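Local coordinates for spore germination protein GerM (Bacillus subtilis subsp. subtilis str. 168, PDB 6GZB), which is of unknown molecular function but affects both sporulation and germination, and carries two tandem GerMN domains, at residues A[51-56]-A[69-74]; A[65-70]-A[334-339]; A[77-82]-A[110-115]; A[81-86]-A[145-150]. One frame throughout, in Å; residues are numbered along the deposited sequence.

Contact 1: A[51-56]-A[69-74]; sequences TVMREL and TLPLPK
L72 presses its CD2 methyl against R54 CB at 3.8 Å, the side chains crossing at about a right angle on the face they share with V52 and L70. Against L72 it is the aliphatic root of the arginine that packs: CG stands anti to the backbone N (chi1 -161°), and the chain then bends back along its own strand, V52 CG1 lying over the rim of one guanidinium face. Further along segment 51-56, L56 turns its CD1 in to L70 CD1 at 3.9 Å. In this compact part of the contact L56, L70 and L72 are buried, and helix 78-84 adds Q81 against L72 and T78 against R54. Four backbone hydrogen bonds join V52 to L72 and R54 to L70, the shortest being V52 N to L72 O at 2.6 Å.

The reverse face is more open around M53, P71 and E55, all partly exposed, although T69 is buried and a distant loop lays Q335 on M53 and V336 on E55. M53 folds at its second and third torsions over P71, bringing SD to 3.8 Å from P71 CB and CE to 3.6 Å from T69 O. E55 CG rests 3.5 Å from T69 OG1, whose hydrogen bond goes to V336 O, while the glutamate carboxylate turns to Y57 OH. The packing thins toward T51 and P73, whose side chains diverge, and V52 CG2 meets CD of the poorly ordered K74 at 3.8 Å. The short strand segments run at 141°, the twisted antiparallel pairing of a beta hairpin, here strands 51-60 and 65-73 of the first GerMN domain.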
loop_
_atom_site.group_PDB
_atom_site.type_symbol
_atom_site.label_atom_id
_atom_site.label_comp_id
_atom_site.label_asym_id
_atom_site.label_seq_id
_atom_site.Cartn_x
_atom_site.Cartn_y
_atom_site.Cartn_z
ATOM N N THR A 51 15.232 18.359 -2.311
ATOM C CA THR A 51 14.049 17.513 -2.490
ATOM C C THR A 51 13.861 16.565 -1.310
ATOM O O THR A 51 14.802 16.290 -0.572
ATOM C CB THR A 51 14.120 16.665 -3.782
ATOM O OG1 THR A 51 15.216 15.745 -3.711
ATOM C CG2 THR A 51 14.270 17.549 -5.013
ATOM N N VAL A 52 12.632 16.082 -1.141
ATOM C CA VAL A 52 12.321 15.036 -0.176
ATOM C C VAL A 52 11.626 13.872 -0.890
ATOM O O VAL A 52 10.766 14.085 -1.748
ATOM C CB VAL A 52 11.395 15.574 0.929
ATOM C CG1 VAL A 52 11.202 14.540 2.027
ATOM C CG2 VAL A 52 11.971 16.853 1.510
ATOM N N MET A 53 12.038 12.651 -0.570
ATOM C CA MET A 53 11.444 11.466 -1.176
ATOM C C MET A 53 10.047 11.239 -0.598
ATOM O O MET A 53 9.875 11.179 0.608
ATOM C CB MET A 53 12.324 10.241 -0.912
ATOM C CG MET A 53 13.703 10.300 -1.568
ATOM S SD MET A 53 13.645 10.779 -3.305
ATOM C CE MET A 53 13.008 9.286 -4.058
ATOM N N ARG A 54 9.050 11.132 -1.465
ATOM C CA ARG A 54 7.658 11.091 -1.030
ATOM C C ARG A 54 6.895 9.982 -1.761
ATOM O O ARG A 54 7.089 9.770 -2.952
ATOM C CB ARG A 54 6.995 12.446 -1.294
ATOM C CG ARG A 54 5.734 12.679 -0.494
ATOM C CD ARG A 54 6.076 12.897 0.968
ATOM N NE ARG A 54 6.695 14.202 1.174
ATOM C CZ ARG A 54 7.321 14.567 2.286
ATOM N NH1 ARG A 54 7.460 13.710 3.288
ATOM N NH2 ARG A 54 7.809 15.793 2.396
ATOM N N GLU A 55 6.000 9.303 -1.053
ATOM C CA GLU A 55 5.125 8.319 -1.685
ATOM C C GLU A 55 4.056 9.029 -2.512
ATOM O O GLU A 55 3.332 9.889 -2.008
ATOM C CB GLU A 55 4.470 7.411 -0.639
ATOM C CG GLU A 55 5.395 6.386 0.004
ATOM C CD GLU A 55 4.685 5.514 1.048
ATOM O OE1 GLU A 55 3.435 5.581 1.178
ATOM O OE2 GLU A 55 5.377 4.723 1.716
ATOM N N LEU A 56 3.991 8.698 -3.796
ATOM C CA LEU A 56 2.849 9.066 -4.623
ATOM C C LEU A 56 2.134 7.801 -5.068
ATOM O O LEU A 56 2.746 6.905 -5.650
ATOM C CB LEU A 56 3.293 9.870 -5.842
ATOM C CG LEU A 56 4.107 11.132 -5.573
ATOM C CD1 LEU A 56 4.501 11.770 -6.900
ATOM C CD2 LEU A 56 3.326 12.115 -4.715
ATOM N N THR A 69 7.809 6.069 -4.834
ATOM C CA THR A 69 8.492 7.043 -3.988
ATOM C C THR A 69 9.431 7.897 -4.819
ATOM O O THR A 69 10.320 7.382 -5.492
ATOM C CB THR A 69 9.241 6.360 -2.834
ATOM O OG1 THR A 69 8.287 5.891 -1.871
ATOM C CG2 THR A 69 10.179 7.344 -2.144
ATOM N N LEU A 70 9.147 9.195 -4.854
ATOM C CA LEU A 70 9.716 10.094 -5.851
ATOM C C LEU A 70 10.172 11.397 -5.198
ATOM O O LEU A 70 9.639 11.788 -4.164
ATOM C CB LEU A 70 8.687 10.387 -6.944
ATOM C CG LEU A 70 8.366 9.190 -7.831
ATOM C CD1 LEU A 70 7.139 9.468 -8.687
ATOM C CD2 LEU A 70 9.577 8.829 -8.683
ATOM N N PRO A 71 11.169 12.066 -5.801
ATOM C CA PRO A 71 11.751 13.279 -5.225
ATOM C C PRO A 71 10.866 14.502 -5.420
ATOM O O PRO A 71 10.589 14.888 -6.549
ATOM C CB PRO A 71 13.061 13.444 -6.005
ATOM C CG PRO A 71 12.795 12.818 -7.326
ATOM C CD PRO A 71 11.796 11.710 -7.088
ATOM N N LEU A 72 10.390 15.079 -4.326
ATOM C CA LEU A 72 9.560 16.280 -4.392
ATOM C C LEU A 72 10.293 17.457 -3.754
ATOM O O LEU A 72 10.902 17.301 -2.706
ATOM C CB LEU A 72 8.242 16.046 -3.653
ATOM C CG LEU A 72 7.031 15.626 -4.489
ATOM C CD1 LEU A 72 7.368 14.459 -5.396
ATOM C CD2 LEU A 72 5.857 15.282 -3.583
ATOM N N PRO A 73 10.185 18.651 -4.353
ATOM C CA PRO A 73 10.818 19.853 -3.791
ATOM C C PRO A 73 10.404 20.121 -2.345
ATOM O O PRO A 73 9.244 19.929 -1.993
ATOM C CB PRO A 73 10.316 20.980 -4.697
ATOM C CG PRO A 73 9.771 20.325 -5.915
ATOM C CD PRO A 73 9.316 18.960 -5.499
ATOM N N LYS A 74 11.346 20.551 -1.513
ATOM C CA LYS A 74 11.019 21.045 -0.178
ATOM C C LYS A 74 9.857 22.037 -0.234
ATOM O O LYS A 74 9.749 22.846 -1.154
ATOM C CB LYS A 74 12.236 21.714 0.468
ATOM C CG LYS A 74 12.806 20.953 1.657
ATOM C CD LYS A 74 13.956 20.050 1.245
ATOM C CE LYS A 74 15.093 20.120 2.254
ATOM N NZ LYS A 74 15.927 18.887 2.259
#

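Contact 2: A[65-70]-A[334-339]; sequences VVAQTL and SQVNTG
N337 and Q68 cross at about a right angle, their amide planes 39° apart, and both side chains donate to the same carbonyl. N337 ND2 reaches A67 O at 2.9 Å with the acceptor close to the asparagine amide plane; in Q68 the bend at chi2 (-76°) turns CD back, and NE2 reaches A67 O at 3.1 Å. This buried oxygen is thus gripped twice. V66 CG1 lies across the asparagine, 3.6 Å from ND2, and N337 OD1 takes a hydrogen bond from Y215 N, so the amide is fixed in rotation. A water that accepts from Q68 NE2 and donates to T338 O adds a further link. An alanine in place of Q68 would probably leave A67 O with one donor fewer and the water without its partner on this strand, opening a gap beside N337 CB.

T69 is oriented differently: OG1, anti to its own carbonyl carbon, donates to V336 O at 2.7 Å, while CG2 faces Q335 CB at 4.0 Å, these two side chains also crossing at about a right angle. Q335 OE1 in turn receives T338 OG1 in its carbonyl plane, on a lone pair. Backbone bonds on both sides of T338 complete the join, T69 N to N337 O and G339 N to T69 O, both 2.9 Å. Beyond them G339 CA lies against L70 CD2. T69 and T338 form a single beta bridge, by which the loop after strand 330-331 attaches to the outermost strand of the N-terminal sheet, consistent with a junction between the tandem GerMN domains.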
loop_
_atom_site.group_PDB
_atom_site.type_symbol
_atom_site.label_atom_id
_atom_site.label_comp_id
_atom_site.label_asym_id
_atom_site.label_seq_id
_atom_site.Cartn_x
_atom_site.Cartn_y
_atom_site.Cartn_z
ATOM N N VAL A 65 -3.466 0.770 -8.103
ATOM C CA VAL A 65 -2.967 1.903 -7.344
ATOM C C VAL A 65 -1.756 1.447 -6.545
ATOM O O VAL A 65 -1.834 0.483 -5.788
ATOM C CB VAL A 65 -4.051 2.464 -6.399
ATOM C CG1 VAL A 65 -3.530 3.667 -5.630
ATOM C CG2 VAL A 65 -5.288 2.825 -7.198
ATOM N N VAL A 66 -0.634 2.126 -6.747
ATOM C CA VAL A 66 0.658 1.651 -6.255
ATOM C C VAL A 66 1.503 2.836 -5.815
ATOM O O VAL A 66 1.547 3.859 -6.496
ATOM C CB VAL A 66 1.474 0.942 -7.360
ATOM C CG1 VAL A 66 2.687 0.270 -6.743
ATOM C CG2 VAL A 66 0.626 -0.063 -8.125
ATOM N N ALA A 67 2.217 2.672 -4.711
ATOM C CA ALA A 67 3.161 3.687 -4.252
ATOM C C ALA A 67 4.346 3.748 -5.215
ATOM O O ALA A 67 4.905 2.720 -5.579
ATOM C CB ALA A 67 3.649 3.360 -2.843
ATOM N N GLN A 68 4.691 4.959 -5.648
ATOM C CA GLN A 68 6.000 5.239 -6.206
ATOM C C GLN A 68 6.655 6.363 -5.431
ATOM O O GLN A 68 6.105 7.459 -5.331
ATOM C CB GLN A 68 5.893 5.614 -7.680
ATOM C CG GLN A 68 5.489 4.456 -8.573
ATOM C CD GLN A 68 6.634 3.496 -8.808
ATOM O OE1 GLN A 68 7.521 3.761 -9.625
ATOM N NE2 GLN A 68 6.641 2.384 -8.070
ATOM N N THR A 69 7.809 6.069 -4.834
ATOM C CA THR A 69 8.492 7.043 -3.988
ATOM C C THR A 69 9.431 7.897 -4.819
ATOM O O THR A 69 10.320 7.382 -5.492
ATOM C CB THR A 69 9.241 6.360 -2.834
ATOM O OG1 THR A 69 8.287 5.891 -1.871
ATOM C CG2 THR A 69 10.179 7.344 -2.144
ATOM N N LEU A 70 9.147 9.195 -4.854
ATOM C CA LEU A 70 9.716 10.094 -5.851
ATOM C C LEU A 70 10.172 11.397 -5.198
ATOM O O LEU A 70 9.639 11.788 -4.164
ATOM C CB LEU A 70 8.687 10.387 -6.944
ATOM C CG LEU A 70 8.366 9.190 -7.831
ATOM C CD1 LEU A 70 7.139 9.468 -8.687
ATOM C CD2 LEU A 70 9.577 8.829 -8.683
ATOM N N SER A 334 12.192 2.391 4.473
ATOM C CA SER A 334 12.050 3.843 4.603
ATOM C C SER A 334 11.464 4.437 3.325
ATOM O O SER A 334 10.693 5.386 3.375
ATOM C CB SER A 334 13.402 4.499 4.919
ATOM O OG SER A 334 14.470 3.591 4.722
ATOM N N GLN A 335 11.829 3.860 2.188
ATOM C CA GLN A 335 11.253 4.243 0.908
ATOM C C GLN A 335 10.572 3.039 0.279
ATOM O O GLN A 335 11.235 2.086 -0.121
ATOM C CB GLN A 335 12.348 4.771 -0.026
ATOM C CG GLN A 335 13.005 6.041 0.485
ATOM C CD GLN A 335 14.072 6.578 -0.444
ATOM O OE1 GLN A 335 14.148 6.207 -1.617
ATOM N NE2 GLN A 335 14.899 7.466 0.077
ATOM N N VAL A 336 9.248 3.087 0.191
ATOM C CA VAL A 336 8.484 2.039 -0.481
ATOM C C VAL A 336 8.475 2.281 -1.994
ATOM O O VAL A 336 7.993 3.309 -2.453
ATOM C CB VAL A 336 7.034 2.006 0.033
ATOM C CG1 VAL A 336 6.229 0.928 -0.687
ATOM C CG2 VAL A 336 7.016 1.787 1.539
ATOM N N ASN A 337 9.020 1.344 -2.766
ATOM C CA ASN A 337 8.928 1.413 -4.232
ATOM C C ASN A 337 9.579 2.692 -4.767
ATOM O O ASN A 337 8.931 3.509 -5.422
ATOM C CB ASN A 337 7.461 1.396 -4.681
ATOM C CG ASN A 337 6.770 0.073 -4.415
ATOM O OD1 ASN A 337 7.414 -0.958 -4.265
ATOM N ND2 ASN A 337 5.441 0.085 -4.460
ATOM N N THR A 338 10.857 2.882 -4.479
ATOM C CA THR A 338 11.582 4.005 -5.049
ATOM C C THR A 338 11.408 3.956 -6.550
ATOM O O THR A 338 11.529 2.900 -7.155
ATOM C CB THR A 338 13.077 3.955 -4.684
ATOM O OG1 THR A 338 13.202 3.986 -3.259
ATOM C CG2 THR A 338 13.809 5.154 -5.270
ATOM N N GLY A 339 10.968 5.065 -7.122
ATOM C CA GLY A 339 10.713 5.123 -8.550
ATOM C C GLY A 339 11.981 5.303 -9.367
ATOM O O GLY A 339 13.011 5.735 -8.846
HETATM O O HOH W 1 9.544 1.123 -7.634
#

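Contact 3: A[77-82]-A[110-115]; sequences STAKQA and VNVDIK
V112 and K80 meet where helix 78-84 comes nearest to the strand, and the contacts there are mainly apolar. V112 CG2 abuts K80 CA at 3.6 Å, and its other methyl, CG1, faces A79 CB at 4.0 Å, so the valine straddles two consecutive helix residues. I114 reaches the same alanine from further along the strand, with CD1 4.2 Å from A79 CB.

The polar contacts and the packing of carbon on carbonyl oxygens belong to K80. Its chain leaves with CG anti to the backbone N (chi1 167°) and stays extended, so that the methylenes run past V110 O; CE approaches this oxygen to 3.3 Å. V110 in turn sets its CG1 methyl 4.1 Å from K80 O. The ammonium ends beside N111, the two side chains pointing the same way, and NZ makes a weak hydrogen bond of 3.5 Å to N111 OD1. An alanine here would keep the touch of CB on V112 but would probably leave N111 OD1 without this donor and strip the methylene cover from V110 O.

The short helix and strand segments approach to 7.6 Å between axes and run at 144°, closer to antiparallel than to parallel. Strand 110-114 is the outermost strand of its mixed sheet, bonded through N111 and D113 to strand 119-124. Around the contact, L83 of the helix covers V110 and V112, I153 touches A79 and I114, and L147 of helix 136-147 reaches A79.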
loop_
_atom_site.group_PDB
_atom_site.type_symbol
_atom_site.label_atom_id
_atom_site.label_comp_id
_atom_site.label_asym_id
_atom_site.label_seq_id
_atom_site.Cartn_x
_atom_site.Cartn_y
_atom_site.Cartn_z
ATOM N N SER A 77 3.977 23.091 2.731
ATOM C CA SER A 77 2.722 22.350 2.808
ATOM C C SER A 77 2.831 21.037 2.038
ATOM O O SER A 77 2.429 20.925 0.873
ATOM C CB SER A 77 1.567 23.193 2.268
ATOM O OG SER A 77 1.987 23.985 1.175
ATOM N N THR A 78 3.414 20.052 2.703
ATOM C CA THR A 78 3.845 18.820 2.051
ATOM C C THR A 78 2.665 17.939 1.642
ATOM O O THR A 78 2.696 17.311 0.587
ATOM C CB THR A 78 4.781 18.016 2.968
ATOM O OG1 THR A 78 4.190 17.887 4.272
ATOM C CG2 THR A 78 6.130 18.714 3.078
ATOM N N ALA A 79 1.625 17.912 2.468
ATOM C CA ALA A 79 0.436 17.131 2.176
ATOM C C ALA A 79 -0.242 17.655 0.924
ATOM O O ALA A 79 -0.609 16.890 0.032
ATOM C CB ALA A 79 -0.520 17.179 3.351
ATOM N N LYS A 80 -0.392 18.968 0.851
ATOM C CA LYS A 80 -0.931 19.608 -0.340
ATOM C C LYS A 80 -0.042 19.345 -1.555
ATOM O O LYS A 80 -0.522 19.066 -2.657
ATOM C CB LYS A 80 -1.060 21.110 -0.099
ATOM C CG LYS A 80 -1.324 21.918 -1.351
ATOM C CD LYS A 80 -1.358 23.396 -1.006
ATOM C CE LYS A 80 -1.648 24.240 -2.235
ATOM N NZ LYS A 80 -2.340 25.502 -1.876
ATOM N N GLN A 81 1.260 19.432 -1.351
ATOM C CA GLN A 81 2.199 19.248 -2.448
ATOM C C GLN A 81 2.097 17.832 -3.002
ATOM O O GLN A 81 2.108 17.628 -4.214
ATOM C CB GLN A 81 3.622 19.514 -1.969
ATOM C CG GLN A 81 4.661 19.405 -3.074
ATOM C CD GLN A 81 6.058 19.311 -2.523
ATOM O OE1 GLN A 81 6.304 18.619 -1.535
ATOM N NE2 GLN A 81 6.981 20.039 -3.142
ATOM N N ALA A 82 1.986 16.856 -2.104
ATOM C CA ALA A 82 1.890 15.457 -2.510
ATOM C C ALA A 82 0.683 15.239 -3.430
ATOM O O ALA A 82 0.798 14.590 -4.464
ATOM C CB ALA A 82 1.799 14.560 -1.289
ATOM N N VAL A 110 -5.876 22.117 -5.200
ATOM C CA VAL A 110 -6.320 21.570 -3.926
ATOM C C VAL A 110 -5.742 22.332 -2.742
ATOM O O VAL A 110 -4.610 22.801 -2.793
ATOM C CB VAL A 110 -5.944 20.078 -3.802
ATOM C CG1 VAL A 110 -4.432 19.911 -3.738
ATOM C CG2 VAL A 110 -6.616 19.448 -2.587
ATOM N N ASN A 111 -6.556 22.489 -1.698
ATOM C CA ASN A 111 -6.089 22.886 -0.375
ATOM C C ASN A 111 -6.218 21.716 0.599
ATOM O O ASN A 111 -7.155 20.920 0.516
ATOM C CB ASN A 111 -6.917 24.061 0.152
ATOM C CG ASN A 111 -6.831 25.281 -0.740
ATOM O OD1 ASN A 111 -5.751 25.670 -1.177
ATOM N ND2 ASN A 111 -7.971 25.899 -1.005
ATOM N N VAL A 112 -5.307 21.655 1.562
ATOM C CA VAL A 112 -5.345 20.619 2.575
ATOM C C VAL A 112 -5.316 21.245 3.959
ATOM O O VAL A 112 -4.399 21.982 4.310
ATOM C CB VAL A 112 -4.171 19.628 2.437
ATOM C CG1 VAL A 112 -4.249 18.567 3.524
ATOM C CG2 VAL A 112 -4.193 18.981 1.059
ATOM N N ASP A 113 -6.322 20.917 4.750
ATOM C CA ASP A 113 -6.415 21.389 6.116
ATOM C C ASP A 113 -6.277 20.197 7.065
ATOM O O ASP A 113 -7.128 19.306 7.104
ATOM C CB ASP A 113 -7.768 22.083 6.315
ATOM C CG ASP A 113 -7.952 22.618 7.714
ATOM O OD1 ASP A 113 -6.947 23.048 8.311
ATOM O OD2 ASP A 113 -9.101 22.629 8.203
ATOM N N ILE A 114 -5.192 20.180 7.822
ATOM C CA ILE A 114 -4.911 19.077 8.731
ATOM C C ILE A 114 -5.397 19.431 10.138
ATOM O O ILE A 114 -4.921 20.383 10.743
ATOM C CB ILE A 114 -3.401 18.755 8.759
ATOM C CG1 ILE A 114 -2.907 18.422 7.352
ATOM C CG2 ILE A 114 -3.113 17.597 9.699
ATOM C CD1 ILE A 114 -1.403 18.262 7.259
ATOM N N LYS A 115 -6.349 18.662 10.649
ATOM C CA LYS A 115 -6.897 18.893 11.985
ATOM C C LYS A 115 -6.058 18.177 13.031
ATOM O O LYS A 115 -5.266 17.290 12.702
ATOM C CB LYS A 115 -8.337 18.384 12.081
ATOM C CG LYS A 115 -9.203 18.657 10.867
ATOM C CD LYS A 115 -10.335 19.618 11.183
ATOM C CE LYS A 115 -9.920 21.054 10.917
ATOM N NZ LYS A 115 -11.026 21.839 10.308
#

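Contact 4: A[81-86]-A[145-150]; sequences QALEYL and WTLTQF
T146 fills the space between A82 and L86 with its two branches. CG2, anti to the backbone N, touches A82 CB at 3.7 Å, while OG1 points tip to tip at L86, 3.8 Å from CD1. This hydroxyl is nevertheless satisfied, since S142 O and Y57 N are hydrogen-bonded to it, and the leucine merely covers a polar group already in use. L147 then crosses L83 at about a right angle, its CD2 lying 4.0 Å from both L83 CG and L83 CD1.

A type I turn runs from L147 to F150. Within it Q149 folds back and NE2 donates to T146 O at 2.8 Å, in the carbonyl plane and on a lone pair; the same nitrogen also bonds to E55 O of strand 51-60. Q149 CG sits over the rim of one face of the F150 ring, and F150 CE2 receives A82 CB at its edge, near the ring plane, at 4.3 Å. With no hydrogen bond between the segments, this is largely apolar packing of helices 78-84 and 136-147, and of the residues that follow them, in the buried core of the first GerMN domain.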
loop_
_atom_site.group_PDB
_atom_site.type_symbol
_atom_site.label_atom_id
_atom_site.label_comp_id
_atom_site.label_asym_id
_atom_site.label_seq_id
_atom_site.Cartn_x
_atom_site.Cartn_y
_atom_site.Cartn_z
ATOM N N GLN A 81 1.260 19.432 -1.351
ATOM C CA GLN A 81 2.199 19.248 -2.448
ATOM C C GLN A 81 2.097 17.832 -3.002
ATOM O O GLN A 81 2.108 17.628 -4.214
ATOM C CB GLN A 81 3.622 19.514 -1.969
ATOM C CG GLN A 81 4.661 19.405 -3.074
ATOM C CD GLN A 81 6.058 19.311 -2.523
ATOM O OE1 GLN A 81 6.304 18.619 -1.535
ATOM N NE2 GLN A 81 6.981 20.039 -3.142
ATOM N N ALA A 82 1.986 16.856 -2.104
ATOM C CA ALA A 82 1.890 15.457 -2.510
ATOM C C ALA A 82 0.683 15.239 -3.430
ATOM O O ALA A 82 0.798 14.590 -4.464
ATOM C CB ALA A 82 1.799 14.560 -1.289
ATOM N N LEU A 83 -0.453 15.837 -3.085
ATOM C CA LEU A 83 -1.642 15.741 -3.925
ATOM C C LEU A 83 -1.451 16.457 -5.260
ATOM O O LEU A 83 -1.944 16.001 -6.291
ATOM C CB LEU A 83 -2.855 16.322 -3.205
ATOM C CG LEU A 83 -3.306 15.564 -1.953
ATOM C CD1 LEU A 83 -4.643 16.120 -1.480
ATOM C CD2 LEU A 83 -3.424 14.073 -2.218
ATOM N N GLU A 84 -0.755 17.587 -5.242
ATOM C CA GLU A 84 -0.479 18.331 -6.474
ATOM C C GLU A 84 0.342 17.491 -7.436
ATOM O O GLU A 84 0.247 17.647 -8.657
ATOM C CB GLU A 84 0.260 19.642 -6.165
ATOM C CG GLU A 84 -0.668 20.807 -5.852
ATOM C CD GLU A 84 -0.005 21.933 -5.071
ATOM O OE1 GLU A 84 -0.718 22.884 -4.686
ATOM O OE2 GLU A 84 1.212 21.867 -4.809
ATOM N N TYR A 85 1.143 16.587 -6.882
ATOM C CA TYR A 85 1.970 15.709 -7.706
ATOM C C TYR A 85 1.239 14.437 -8.121
ATOM O O TYR A 85 1.843 13.523 -8.683
ATOM C CB TYR A 85 3.264 15.376 -6.973
ATOM C CG TYR A 85 4.363 16.379 -7.239
ATOM C CD1 TYR A 85 4.371 17.616 -6.607
ATOM C CD2 TYR A 85 5.375 16.107 -8.146
ATOM C CE1 TYR A 85 5.369 18.536 -6.849
ATOM C CE2 TYR A 85 6.391 17.014 -8.373
ATOM C CZ TYR A 85 6.368 18.236 -7.740
ATOM O OH TYR A 85 7.353 19.162 -7.979
ATOM N N LEU A 86 -0.067 14.394 -7.873
ATOM C CA LEU A 86 -0.921 13.363 -8.445
ATOM C C LEU A 86 -1.647 13.875 -9.689
ATOM O O LEU A 86 -2.398 13.136 -10.320
ATOM C CB LEU A 86 -1.964 12.912 -7.419
ATOM C CG LEU A 86 -1.430 12.300 -6.134
ATOM C CD1 LEU A 86 -2.574 11.942 -5.207
ATOM C CD2 LEU A 86 -0.586 11.073 -6.443
ATOM N N TRP A 145 -4.323 7.186 0.425
ATOM C CA TRP A 145 -3.063 6.563 0.789
ATOM C C TRP A 145 -1.918 7.560 0.690
ATOM O O TRP A 145 -0.977 7.517 1.492
ATOM C CB TRP A 145 -2.785 5.326 -0.066
ATOM C CG TRP A 145 -3.534 4.120 0.394
ATOM C CD1 TRP A 145 -4.885 3.960 0.406
ATOM C CD2 TRP A 145 -2.983 2.919 0.932
ATOM N NE1 TRP A 145 -5.212 2.752 0.951
ATOM C CE2 TRP A 145 -4.067 2.080 1.269
ATOM C CE3 TRP A 145 -1.682 2.465 1.160
ATOM C CZ2 TRP A 145 -3.892 0.819 1.844
ATOM C CZ3 TRP A 145 -1.506 1.203 1.731
ATOM C CH2 TRP A 145 -2.603 0.404 2.075
ATOM N N THR A 146 -2.029 8.506 -0.236
ATOM C CA THR A 146 -1.020 9.555 -0.345
ATOM C C THR A 146 -1.016 10.481 0.886
ATOM O O THR A 146 0.045 10.777 1.451
ATOM C CB THR A 146 -1.179 10.373 -1.635
ATOM O OG1 THR A 146 -1.052 9.510 -2.771
ATOM C CG2 THR A 146 -0.110 11.453 -1.716
ATOM N N LEU A 147 -2.200 10.876 1.342
ATOM C CA LEU A 147 -2.312 11.755 2.504
ATOM C C LEU A 147 -1.883 11.054 3.787
ATOM O O LEU A 147 -1.223 11.649 4.633
ATOM C CB LEU A 147 -3.742 12.283 2.656
ATOM C CG LEU A 147 -4.121 13.393 1.678
ATOM C CD1 LEU A 147 -5.583 13.792 1.845
ATOM C CD2 LEU A 147 -3.209 14.588 1.879
ATOM N N THR A 148 -2.236 9.783 3.925
ATOM C CA THR A 148 -2.014 9.072 5.181
ATOM C C THR A 148 -0.602 8.551 5.339
ATOM O O THR A 148 -0.284 7.913 6.346
ATOM C CB THR A 148 -3.012 7.906 5.373
ATOM O OG1 THR A 148 -3.043 7.081 4.207
ATOM C CG2 THR A 148 -4.412 8.459 5.637
ATOM N N GLN A 149 0.273 8.852 4.387
ATOM C CA GLN A 149 1.689 8.539 4.585
ATOM C C GLN A 149 2.296 9.421 5.682
ATOM O O GLN A 149 3.314 9.083 6.259
ATOM C CB GLN A 149 2.485 8.695 3.285
ATOM C CG GLN A 149 2.841 10.128 2.930
ATOM C CD GLN A 149 3.473 10.223 1.558
ATOM O OE1 GLN A 149 4.658 9.950 1.405
ATOM N NE2 GLN A 149 2.677 10.571 0.548
ATOM N N PHE A 150 1.693 10.578 5.920
ATOM C CA PHE A 150 2.190 11.515 6.917
ATOM C C PHE A 150 1.685 11.157 8.310
ATOM O O PHE A 150 0.535 10.730 8.487
ATOM C CB PHE A 150 1.741 12.927 6.568
ATOM C CG PHE A 150 2.220 13.397 5.236
ATOM C CD1 PHE A 150 3.514 13.855 5.079
ATOM C CD2 PHE A 150 1.373 13.398 4.138
ATOM C CE1 PHE A 150 3.961 14.303 3.847
ATOM C CE2 PHE A 150 1.816 13.829 2.900
ATOM C CZ PHE A 150 3.120 14.263 2.749
#

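In the fold
Contacts 1, 3 and 4 follow the chain through the first GerMN domain: hairpin 51-60/65-73 leads into helix 78-84, which contacts 3 and 4 share. The centres of contacts 3 and 4 lie about 8 Å apart, one looking to strand 110-114 and the other to helix 136-147. The centre of contact 4 is about 10 Å from that of contact 1, to which Q81 NE2 ties it through P73 O. Contact 2 shares T69 and L70 with contact 1, their centres about 9 Å apart, but closes a far longer span, bringing residues 334-339 back to strand 65-73. That strand therefore belongs to the hairpin and, probably, to the junction between the two domains, whereas contacts 2 and 3 have centres about 19 Å apart.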